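Local coordinates for protein nucleoside-diphosphate sugar epimerase (SulA family) (Corynebacterium glutamicum, PDB 3OH8) that probably binds NAD(P) in a Rossmann-type domain and may act as a nucleoside-diphosphate sugar epimerase, at residues Met249-Val255 and Arg298-Thr304. Sequence-based numbering, arbitrary orientation.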
HETATM    1  N   MSE A 249      -3.306  12.184 -16.725  1.00 16.12           N
HETATM    2  CA  MSE A 249      -3.592  12.707 -15.395  1.00 13.75           C
HETATM    3  C   MSE A 249      -4.499  11.733 -14.658  1.00 12.83           C
HETATM    4  O   MSE A 249      -5.653  11.506 -15.060  1.00 14.72           O
HETATM    5  CB  MSE A 249      -4.232  14.111 -15.456  1.00 14.04           C
HETATM    6  CG  MSE A 249      -4.438  14.774 -14.086  1.00 14.05           C
HETATM    7 SE   MSE A 249      -5.105  16.461 -14.122  1.00 27.53          SE
HETATM    8  CE  MSE A 249      -5.087  16.859 -12.387  1.00 23.87           C
ATOM      9  N   ILE A 250      -3.963  11.121 -13.604  1.00 14.65           N
ATOM     10  CA  ILE A 250      -4.760  10.281 -12.716  1.00 15.40           C
ATOM     11  C   ILE A 250      -5.114  11.095 -11.479  1.00 17.18           C
ATOM     12  O   ILE A 250      -4.238  11.424 -10.678  1.00 17.26           O
ATOM     13  CB  ILE A 250      -3.980   9.021 -12.269  1.00 17.11           C
ATOM     14  CG1 ILE A 250      -3.437   8.267 -13.488  1.00 18.75           C
ATOM     15  CG2 ILE A 250      -4.881   8.104 -11.437  1.00 15.61           C
ATOM     16  CD1 ILE A 250      -4.505   7.989 -14.557  1.00 20.04           C
ATOM     17  N   SER A 251      -6.391  11.421 -11.317  1.00 14.87           N
ATOM     18  CA  SER A 251      -6.792  12.377 -10.293  1.00 16.78           C
ATOM     19  C   SER A 251      -7.643  11.716  -9.203  1.00 17.23           C
ATOM     20  O   SER A 251      -8.591  10.996  -9.506  1.00 16.41           O
ATOM     21  CB  SER A 251      -7.579  13.532 -10.943  1.00 17.88           C
ATOM     22  OG  SER A 251      -7.739  14.593 -10.026  1.00 17.57           O
ATOM     23  N   ALA A 252      -7.309  11.957  -7.943  1.00 15.63           N
ATOM     24  CA  ALA A 252      -8.094  11.398  -6.847  1.00 12.48           C
ATOM     25  C   ALA A 252      -9.531  11.920  -6.902  1.00 18.82           C
ATOM     26  O   ALA A 252      -9.770  13.065  -7.279  1.00 18.52           O
ATOM     27  CB  ALA A 252      -7.467  11.751  -5.510  1.00 11.99           C
ATOM     28  N   SER A 253     -10.489  11.076  -6.539  1.00 18.92           N
ATOM     29  CA  SER A 253     -11.859  11.542  -6.349  1.00 18.51           C
ATOM     30  C   SER A 253     -12.436  10.739  -5.196  1.00 18.18           C
ATOM     31  O   SER A 253     -11.678  10.258  -4.355  1.00 15.93           O
ATOM     32  CB  SER A 253     -12.693  11.391  -7.623  1.00 19.60           C
ATOM     33  OG  SER A 253     -13.972  11.982  -7.446  1.00 18.39           O
ATOM     34  N   ALA A 254     -13.758  10.583  -5.142  1.00 18.19           N
ATOM     35  CA  ALA A 254     -14.377   9.884  -4.009  1.00 15.77           C
ATOM     36  C   ALA A 254     -15.739   9.334  -4.377  1.00 18.35           C
ATOM     37  O   ALA A 254     -16.423   9.884  -5.236  1.00 15.45           O
ATOM     38  CB  ALA A 254     -14.505  10.841  -2.796  1.00 17.41           C
ATOM     39  N   VAL A 255     -16.140   8.258  -3.712  1.00 17.82           N
ATOM     40  CA  VAL A 255     -17.469   7.699  -3.928  1.00 18.84           C
ATOM     41  C   VAL A 255     -18.524   8.707  -3.470  1.00 19.42           C
ATOM     42  O   VAL A 255     -19.720   8.562  -3.771  1.00 18.37           O
ATOM     43  CB  VAL A 255     -17.653   6.381  -3.165  1.00 18.26           C
ATOM     44  CG1 VAL A 255     -16.769   5.272  -3.777  1.00 14.00           C
ATOM     45  CG2 VAL A 255     -17.316   6.591  -1.703  1.00 20.94           C
ATOM     46  N   ARG A 298      -5.033  11.617 -21.441  1.00 20.17           N
ATOM     47  CA  ARG A 298      -5.850  10.614 -20.770  1.00 21.45           C
ATOM     48  C   ARG A 298      -6.115  11.034 -19.321  1.00 19.44           C
ATOM     49  O   ARG A 298      -5.182  11.334 -18.582  1.00 18.25           O
ATOM     50  CB  ARG A 298      -5.178   9.234 -20.831  1.00 20.18           C
ATOM     51  CG  ARG A 298      -6.038   8.102 -20.261  1.00 18.56           C
ATOM     52  CD  ARG A 298      -5.485   6.718 -20.614  1.00 18.36           C
ATOM     53  NE  ARG A 298      -4.115   6.505 -20.146  1.00 18.75           N
ATOM     54  CZ  ARG A 298      -3.790   6.042 -18.943  1.00 19.44           C
ATOM     55  NH1 ARG A 298      -4.734   5.736 -18.053  1.00 14.84           N
ATOM     56  NH2 ARG A 298      -2.511   5.883 -18.627  1.00 16.87           N
ATOM     57  N   VAL A 299      -7.386  11.069 -18.921  1.00 14.14           N
ATOM     58  CA  VAL A 299      -7.741  11.423 -17.548  1.00 19.28           C
ATOM     59  C   VAL A 299      -8.608  10.336 -16.927  1.00 19.32           C
ATOM     60  O   VAL A 299      -9.549   9.850 -17.567  1.00 19.39           O
ATOM     61  CB  VAL A 299      -8.524  12.770 -17.500  1.00 20.46           C
ATOM     62  CG1 VAL A 299      -8.871  13.154 -16.062  1.00 15.31           C
ATOM     63  CG2 VAL A 299      -7.726  13.868 -18.175  1.00 22.53           C
ATOM     64  N   ALA A 300      -8.282   9.938 -15.697  1.00 15.39           N
ATOM     65  CA  ALA A 300      -9.172   9.077 -14.913  1.00 14.07           C
ATOM     66  C   ALA A 300      -9.389   9.664 -13.525  1.00 17.26           C
ATOM     67  O   ALA A 300      -8.524  10.361 -12.990  1.00 15.71           O
ATOM     68  CB  ALA A 300      -8.619   7.672 -14.803  1.00 15.66           C
ATOM     69  N   PHE A 301     -10.555   9.371 -12.955  1.00 18.36           N
ATOM     70  CA  PHE A 301     -10.931   9.821 -11.622  1.00 15.93           C
ATOM     71  C   PHE A 301     -11.046   8.590 -10.762  1.00 16.12           C
ATOM     72  O   PHE A 301     -11.850   7.699 -11.043  1.00 16.97           O
ATOM     73  CB  PHE A 301     -12.289  10.534 -11.650  1.00 18.33           C
ATOM     74  CG  PHE A 301     -12.428  11.510 -12.770  1.00 20.85           C
ATOM     75  CD1 PHE A 301     -11.667  12.665 -12.788  1.00 21.55           C
ATOM     76  CD2 PHE A 301     -13.323  11.280 -13.800  1.00 30.54           C
ATOM     77  CE1 PHE A 301     -11.788  13.570 -13.817  1.00 23.97           C
ATOM     78  CE2 PHE A 301     -13.446  12.185 -14.839  1.00 31.23           C
ATOM     79  CZ  PHE A 301     -12.671  13.331 -14.845  1.00 27.71           C
ATOM     80  N   ILE A 302     -10.227   8.522  -9.725  1.00 12.27           N
ATOM     81  CA  ILE A 302     -10.228   7.358  -8.843  1.00 11.01           C
ATOM     82  C   ILE A 302     -11.192   7.649  -7.697  1.00 15.21           C
ATOM     83  O   ILE A 302     -10.813   8.243  -6.691  1.00 17.83           O
ATOM     84  CB  ILE A 302      -8.807   7.065  -8.318  1.00 15.85           C
ATOM     85  CG1 ILE A 302      -7.830   6.941  -9.492  1.00 17.10           C
ATOM     86  CG2 ILE A 302      -8.781   5.794  -7.474  1.00 17.71           C
ATOM     87  CD1 ILE A 302      -8.299   5.989 -10.602  1.00 14.52           C
ATOM     88  N   ARG A 303     -12.456   7.267  -7.882  1.00 16.44           N
ATOM     89  CA  ARG A 303     -13.462   7.474  -6.857  1.00 16.04           C
ATOM     90  C   ARG A 303     -13.248   6.448  -5.753  1.00 14.47           C
ATOM     91  O   ARG A 303     -13.716   5.319  -5.838  1.00 13.84           O
ATOM     92  CB  ARG A 303     -14.875   7.369  -7.457  1.00 15.57           C
ATOM     93  CG  ARG A 303     -15.116   8.379  -8.578  1.00 14.23           C
ATOM     94  CD  ARG A 303     -16.557   8.325  -9.133  1.00 16.33           C
ATOM     95  NE  ARG A 303     -16.759   9.355 -10.150  1.00 16.86           N
ATOM     96  CZ  ARG A 303     -17.719   9.330 -11.069  1.00 19.58           C
ATOM     97  NH1 ARG A 303     -18.586   8.319 -11.122  1.00 13.41           N
ATOM     98  NH2 ARG A 303     -17.801  10.317 -11.944  1.00 17.70           N
ATOM     99  N   THR A 304     -12.527   6.857  -4.716  1.00 19.66           N
ATOM    100  CA  THR A 304     -12.112   5.947  -3.661  1.00 21.25           C
ATOM    101  C   THR A 304     -13.157   5.756  -2.569  1.00 14.22           C
ATOM    102  O   THR A 304     -13.836   6.706  -2.155  1.00 14.89           O
ATOM    103  CB  THR A 304     -10.850   6.466  -2.970  1.00 25.28           C
ATOM    104  OG1 THR A 304      -9.903   6.870  -3.967  1.00 34.13           O
ATOM    105  CG2 THR A 304     -10.251   5.365  -2.105  1.00 20.48           C
TER
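M249 and R298 are joined by a backbone bond, M249 N to R298 O at 2.8 Å, within a parallel strand pairing. The bonds then alternate in the manner of a parallel sheet: A300 N reaches M249 O, S251 N reaches A300 O, I302 N reaches S251 O, and S253 N reaches I302 O. Geometry changes along this series. S251 N to A300 O is nearly linear at hydrogen (174°), whereas S253 N stands above the carbonyl plane of I302, with a C=O...N angle of 124°. A further bond, V255 N to T304 O (3.2 Å), again has its donor above the carbonyl plane.

I250 can be followed outward from CB. Its CG2, anti to the backbone N, is directed along the sheet to I302, touching CG1 at 3.7 Å and CD1 at 4.1 Å. The other branch, CG1, lies beside the backbone N (chi1 -53°) and carries CD1 back toward R298, where it meets A300 CB at 4.1 Å and, obliquely alongside the guanidinium, R298 NH1 at 4.2 Å. That nitrogen is hydrogen-bonded to I358 O and A352 O. One isoleucine thus touches three alternate residues, R298, A300 and I302. On the face shared by S251 and F301, S253 OG lies 3.9 Å from R303 CG, and E286 takes both a hydrogen bond from this hydroxyl and a salt bridge from R303 NE.

Both strands belong to the Rossmann-like sheet of the epimerase/dehydratase family. Strand 204-207 flanks 249-254 and strand 360-364 flanks 298-304; Y349 of helix 342-354 covers I250, A252 and I302, while T289 lies against S251, V299 and F301 on the other face.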